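Local coordinates for protein GTN Reductase (Agrobacterium tumefaciens, PDB 5N6G) that probably reduces activated carbon-carbon double bonds at a bound flavin mononucleotide, as an ene-reductase of the Old Yellow Enzyme family, at residues Thr2-Glu6 / Ala16-Val20; Ile122-Ser126 / Ala237-Phe241. One frame throughout, in Å; residues are numbered along the deposited sequence. Where two conformers were deposited one is given.

Interaction 1 (Thr2-Glu6 / Ala16-Val20)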
loop_
_atom_site.group_PDB
_atom_site.type_symbol
_atom_site.label_atom_id
_atom_site.label_comp_id
_atom_site.label_asym_id
_atom_site.label_seq_id
_atom_site.Cartn_x
_atom_site.Cartn_y
_atom_site.Cartn_z
ATOM N N THR A 2 -21.785 15.375 -1.329
ATOM C CA THR A 2 -20.679 15.035 -0.437
ATOM C C THR A 2 -19.461 15.889 -0.761
ATOM O O THR A 2 -19.117 16.088 -1.922
ATOM C CB THR A 2 -20.314 13.567 -0.548
ATOM O OG1 THR A 2 -21.493 12.774 -0.384
ATOM C CG2 THR A 2 -19.306 13.189 0.544
ATOM N N SER A 3 -18.798 16.371 0.281
ATOM C CA SER A 3 -17.629 17.222 0.156
ATOM C C SER A 3 -16.375 16.435 0.511
ATOM O O SER A 3 -16.401 15.570 1.383
ATOM C CB SER A 3 -17.753 18.425 1.085
ATOM O OG SER A 3 -16.548 19.144 1.191
ATOM N N LEU A 4 -15.274 16.776 -0.162
ATOM C CA LEU A 4 -13.955 16.257 0.190
ATOM C C LEU A 4 -13.619 16.510 1.654
ATOM O O LEU A 4 -12.827 15.764 2.252
ATOM C CB LEU A 4 -12.904 16.924 -0.710
ATOM C CG LEU A 4 -11.430 16.498 -0.601
ATOM C CD1 LEU A 4 -11.262 15.057 -1.002
ATOM C CD2 LEU A 4 -10.544 17.395 -1.466
ATOM N N PHE A 5 -14.184 17.559 2.234
ATOM C CA PHE A 5 -13.814 18.007 3.563
ATOM C C PHE A 5 -14.712 17.451 4.649
ATOM O O PHE A 5 -14.428 17.665 5.828
ATOM C CB PHE A 5 -13.790 19.543 3.581
ATOM C CG PHE A 5 -12.849 20.108 2.556
ATOM C CD1 PHE A 5 -11.480 20.038 2.748
ATOM C CD2 PHE A 5 -13.328 20.669 1.388
ATOM C CE1 PHE A 5 -10.603 20.528 1.790
ATOM C CE2 PHE A 5 -12.459 21.158 0.427
ATOM C CZ PHE A 5 -11.098 21.086 0.626
ATOM N N GLU A 6 -15.730 16.683 4.300
ATOM C CA GLU A 6 -16.606 16.212 5.358
ATOM C C GLU A 6 -16.264 14.787 5.775
ATOM O O GLU A 6 -15.568 14.054 5.064
ATOM C CB GLU A 6 -18.069 16.310 4.917
ATOM C CG GLU A 6 -18.586 15.155 4.127
ATOM C CD GLU A 6 -20.000 15.409 3.611
ATOM O OE1 GLU A 6 -20.162 16.283 2.735
ATOM O OE2 GLU A 6 -20.946 14.752 4.097
ATOM N N ALA A 16 -12.237 11.984 9.779
ATOM C CA ALA A 16 -12.683 13.372 9.963
ATOM C C ALA A 16 -12.871 14.095 8.640
ATOM O O ALA A 16 -13.563 15.118 8.596
ATOM C CB ALA A 16 -11.685 14.148 10.818
ATOM N N ASN A 17 -12.254 13.605 7.574
ATOM C CA ASN A 17 -12.386 14.179 6.247
ATOM C C ASN A 17 -11.980 13.112 5.249
ATOM O O ASN A 17 -11.565 12.010 5.620
ATOM C CB ASN A 17 -11.553 15.456 6.091
ATOM C CG ASN A 17 -10.074 15.213 6.275
ATOM O OD1 ASN A 17 -9.447 14.487 5.497
ATOM N ND2 ASN A 17 -9.496 15.840 7.297
ATOM N N ARG A 18 -12.093 13.446 3.967
ATOM C CA ARG A 18 -11.878 12.477 2.911
ATOM C C ARG A 18 -10.566 12.707 2.173
ATOM O O ARG A 18 -10.407 12.262 1.038
ATOM C CB ARG A 18 -13.076 12.483 1.965
ATOM C CG ARG A 18 -14.310 11.933 2.666
ATOM C CD ARG A 18 -15.586 12.503 2.089
ATOM N NE ARG A 18 -16.761 12.045 2.847
ATOM C CZ ARG A 18 -17.543 11.031 2.490
ATOM N NH1 ARG A 18 -17.297 10.345 1.379
ATOM N NH2 ARG A 18 -18.575 10.700 3.254
ATOM N N ILE A 19 -9.599 13.336 2.831
ATOM C CA ILE A 19 -8.265 13.547 2.284
ATOM C C ILE A 19 -7.361 12.517 2.954
ATOM O O ILE A 19 -7.181 12.539 4.174
ATOM C CB ILE A 19 -7.780 14.988 2.529
ATOM C CG1 ILE A 19 -8.612 16.000 1.737
ATOM C CG2 ILE A 19 -6.322 15.171 2.123
ATOM C CD1 ILE A 19 -8.637 17.407 2.347
ATOM N N VAL A 20 -6.842 11.580 2.175
ATOM C CA VAL A 20 -6.068 10.456 2.679
ATOM C C VAL A 20 -4.605 10.660 2.311
ATOM O O VAL A 20 -4.288 11.123 1.212
ATOM C CB VAL A 20 -6.631 9.145 2.101
ATOM C CG1 VAL A 20 -5.814 7.927 2.507
ATOM C CG2 VAL A 20 -8.090 8.985 2.514
#
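Asn17 meets the N-terminal turn with its backbone and CB: its CA-H points at Glu6 O over a CA-to-O distance of 3.4 Å, and its CB lies against the carbonyl oxygen of Phe5. The amide beyond leads away from the turn. With CG set between its backbone N and carbonyl carbon (chi1 62°), OD1 can curl back to accept from Ile19 N in the carbonyl plane, on a lone pair, closing an Asx turn; ND2 is held by Thr47 O.

At Arg18 the backbone bond is made, N to Leu4 O at 3.0 Å. The side chain then runs extended from CG to NE alongside the type I turn of Ser3-Glu6, with CD 3.3 Å from Ser3 O. Its guanidinium receives Glu6 O at one edge, through a weak bond from NE of 3.2 Å, while Thr2 CG2 sits 3.4 Å above the centre of one face. The outer nitrogens reach further, NH1 to Asp323 O and NH2 to Pro7 O. Here the N-terminal segment is joined to the start of 19-21, first strand of the TIM barrel, whose neighbour 324-327 closes the ring. The turn itself is braced by an ST turn, Phe5 N to Ser3 OG, and by Ser3 N reaching Glu6 OE1 from above the carboxylate plane.

Ile19 supplies the apolar end. Its CG1 packs on Leu4 CG at 3.7 Å, the two side chains crossing at about a right angle, and CD1 touches Phe5 CE1. Helix 310-318 also borders Leu4, while Val338 of helix 337-343 adjoins Ile19.

Interaction 2 (Ile122-Ser126 / Ala237-Phe241)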
loop_
_atom_site.group_PDB
_atom_site.type_symbol
_atom_site.label_atom_id
_atom_site.label_comp_id
_atom_site.label_asym_id
_atom_site.label_seq_id
_atom_site.Cartn_x
_atom_site.Cartn_y
_atom_site.Cartn_z
ATOM N N ILE A 122 10.646 -16.182 -11.958
ATOM C CA ILE A 122 10.915 -15.234 -13.044
ATOM C C ILE A 122 11.499 -13.974 -12.410
ATOM O O ILE A 122 10.810 -13.285 -11.647
ATOM C CB ILE A 122 9.651 -14.898 -13.844
ATOM C CG1 ILE A 122 9.013 -16.182 -14.381
ATOM C CG2 ILE A 122 10.015 -13.971 -15.009
ATOM C CD1 ILE A 122 7.599 -15.965 -14.897
ATOM N N THR A 123 12.768 -13.698 -12.710
ATOM C CA THR A 123 13.452 -12.540 -12.153
ATOM C C THR A 123 12.856 -11.247 -12.706
ATOM O O THR A 123 12.582 -11.136 -13.906
ATOM C CB THR A 123 14.943 -12.599 -12.476
ATOM O OG1 THR A 123 15.500 -13.845 -12.025
ATOM C CG2 THR A 123 15.689 -11.445 -11.793
ATOM N N ALA A 124 12.672 -10.267 -11.826
ATOM C CA ALA A 124 12.211 -8.945 -12.251
ATOM C C ALA A 124 13.370 -8.106 -12.747
ATOM O O ALA A 124 14.461 -8.131 -12.168
ATOM C CB ALA A 124 11.546 -8.210 -11.096
ATOM N N LYS A 125 13.124 -7.347 -13.823
ATOM C CA LYS A 125 14.040 -6.297 -14.250
ATOM C C LYS A 125 13.684 -5.070 -13.425
ATOM O O LYS A 125 12.976 -4.158 -13.853
ATOM C CB LYS A 125 13.945 -6.042 -15.745
ATOM C CG LYS A 125 15.048 -5.095 -16.240
ATOM C CD LYS A 125 15.178 -5.136 -17.759
ATOM C CE LYS A 125 15.980 -3.952 -18.282
ATOM N NZ LYS A 125 15.094 -2.888 -18.846
ATOM N N SER A 126 14.167 -5.075 -12.183
ATOM C CA SER A 126 13.868 -4.042 -11.206
ATOM C C SER A 126 15.127 -3.788 -10.389
ATOM O O SER A 126 16.111 -4.527 -10.475
ATOM C CB SER A 126 12.701 -4.446 -10.294
ATOM O OG SER A 126 12.215 -3.339 -9.557
ATOM N N ALA A 237 4.532 -0.988 -12.733
ATOM C CA ALA A 237 5.535 -1.012 -11.678
ATOM C C ALA A 237 6.164 -2.393 -11.533
ATOM O O ALA A 237 5.483 -3.417 -11.545
ATOM C CB ALA A 237 4.882 -0.603 -10.356
ATOM N N ASN A 238 7.478 -2.399 -11.321
ATOM C CA ASN A 238 8.216 -3.610 -10.985
ATOM C C ASN A 238 8.040 -4.702 -12.041
ATOM O O ASN A 238 7.987 -5.902 -11.737
ATOM C CB ASN A 238 7.853 -4.074 -9.579
ATOM C CG ASN A 238 8.341 -3.074 -8.539
ATOM O OD1 ASN A 238 9.525 -2.711 -8.548
ATOM N ND2 ASN A 238 7.431 -2.537 -7.737
ATOM N N ASP A 239 8.038 -4.277 -13.300
ATOM C CA ASP A 239 8.237 -5.151 -14.454
ATOM C C ASP A 239 7.071 -6.104 -14.705
ATOM O O ASP A 239 7.260 -7.134 -15.362
ATOM C CB ASP A 239 9.536 -5.954 -14.288
ATOM C CG ASP A 239 10.115 -6.431 -15.588
ATOM O OD1 ASP A 239 9.896 -5.769 -16.627
ATOM O OD2 ASP A 239 10.840 -7.472 -15.574
ATOM N N ILE A 240 5.871 -5.782 -14.236
ATOM C CA ILE A 240 4.725 -6.686 -14.279
ATOM C C ILE A 240 3.833 -6.308 -15.455
ATOM O O ILE A 240 3.855 -5.161 -15.931
ATOM C CB ILE A 240 3.969 -6.654 -12.930
ATOM C CG1 ILE A 240 3.196 -7.942 -12.716
ATOM C CG2 ILE A 240 3.061 -5.436 -12.819
ATOM C CD1 ILE A 240 2.926 -8.223 -11.259
ATOM N N PHE A 241 3.115 -7.298 -15.993
ATOM C CA PHE A 241 2.273 -7.100 -17.175
ATOM C C PHE A 241 1.033 -7.980 -17.094
ATOM O O PHE A 241 1.112 -9.150 -16.729
ATOM C CB PHE A 241 3.042 -7.405 -18.474
ATOM C CG PHE A 241 2.196 -7.409 -19.720
ATOM C CD1 PHE A 241 1.974 -6.241 -20.447
ATOM C CD2 PHE A 241 1.653 -8.591 -20.197
ATOM C CE1 PHE A 241 1.190 -6.267 -21.618
ATOM C CE2 PHE A 241 0.890 -8.611 -21.343
ATOM C CZ PHE A 241 0.662 -7.431 -22.054
HETATM O O HOH W 1 10.233 -10.206 -15.226
#
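One carboxylate oxygen, Asp239 OD2, serves the opposing loop twice, once directly and once through water. Lys125 N donates to it at 2.9 Å in a nearly straight bond (167°), approaching from well above the carboxylate plane. A water molecule donates both to OD2, at 2.8 Å, and to Thr123 O, extending the grip two residues back along the loop. Asp239 has CG anti to its backbone N (chi1 -157°), which carries the carboxylate across to this backbone, and OD2 also lies 3.4 Å from Lys125 CB. The lysine ammonium is no partner in this: NZ stays 6.3 Å from Asp239 OD1.

Lys125 is the centre of an inverse gamma turn, closed by a weak bond from Ser126 N to Ala124 O. The contact joins the loop before strand 127-131 to the one that follows barrel strand 227-231 and precedes helix 245-256, two excursions from the TIM barrel on the side of the substrate pocket. Asn238 and Asp239 both have positive phi; the CB of Asp239 points toward the facing loop, whereas Asn238 comes near it only with its amide end. Asn238 ND2 donates to the carbonyl oxygen of Asn181, a residue lining the 2-phenylacrylic acid pocket.

In the fold
The two contacts lie on opposite sides of the chain's centre, their own centres 35 Å apart and their nearest atoms about 19 Å apart, and they share no residue. One comes near the FMN, the other near the 2-phenylacrylic acid. Interaction 1 belongs to the place where the barrel begins and closes: the side chain of Ile19 is about 10 Å from the FMN and about as far from the side chain of Asn305 and from Gly328, which bind it. Interaction 2 concerns loops near the substrate, with the side chain of Asn238 about 5 Å from the bound 2-phenylacrylic acid and about 10 Å from that of Thr25, which lines both the flavin and ligand sites.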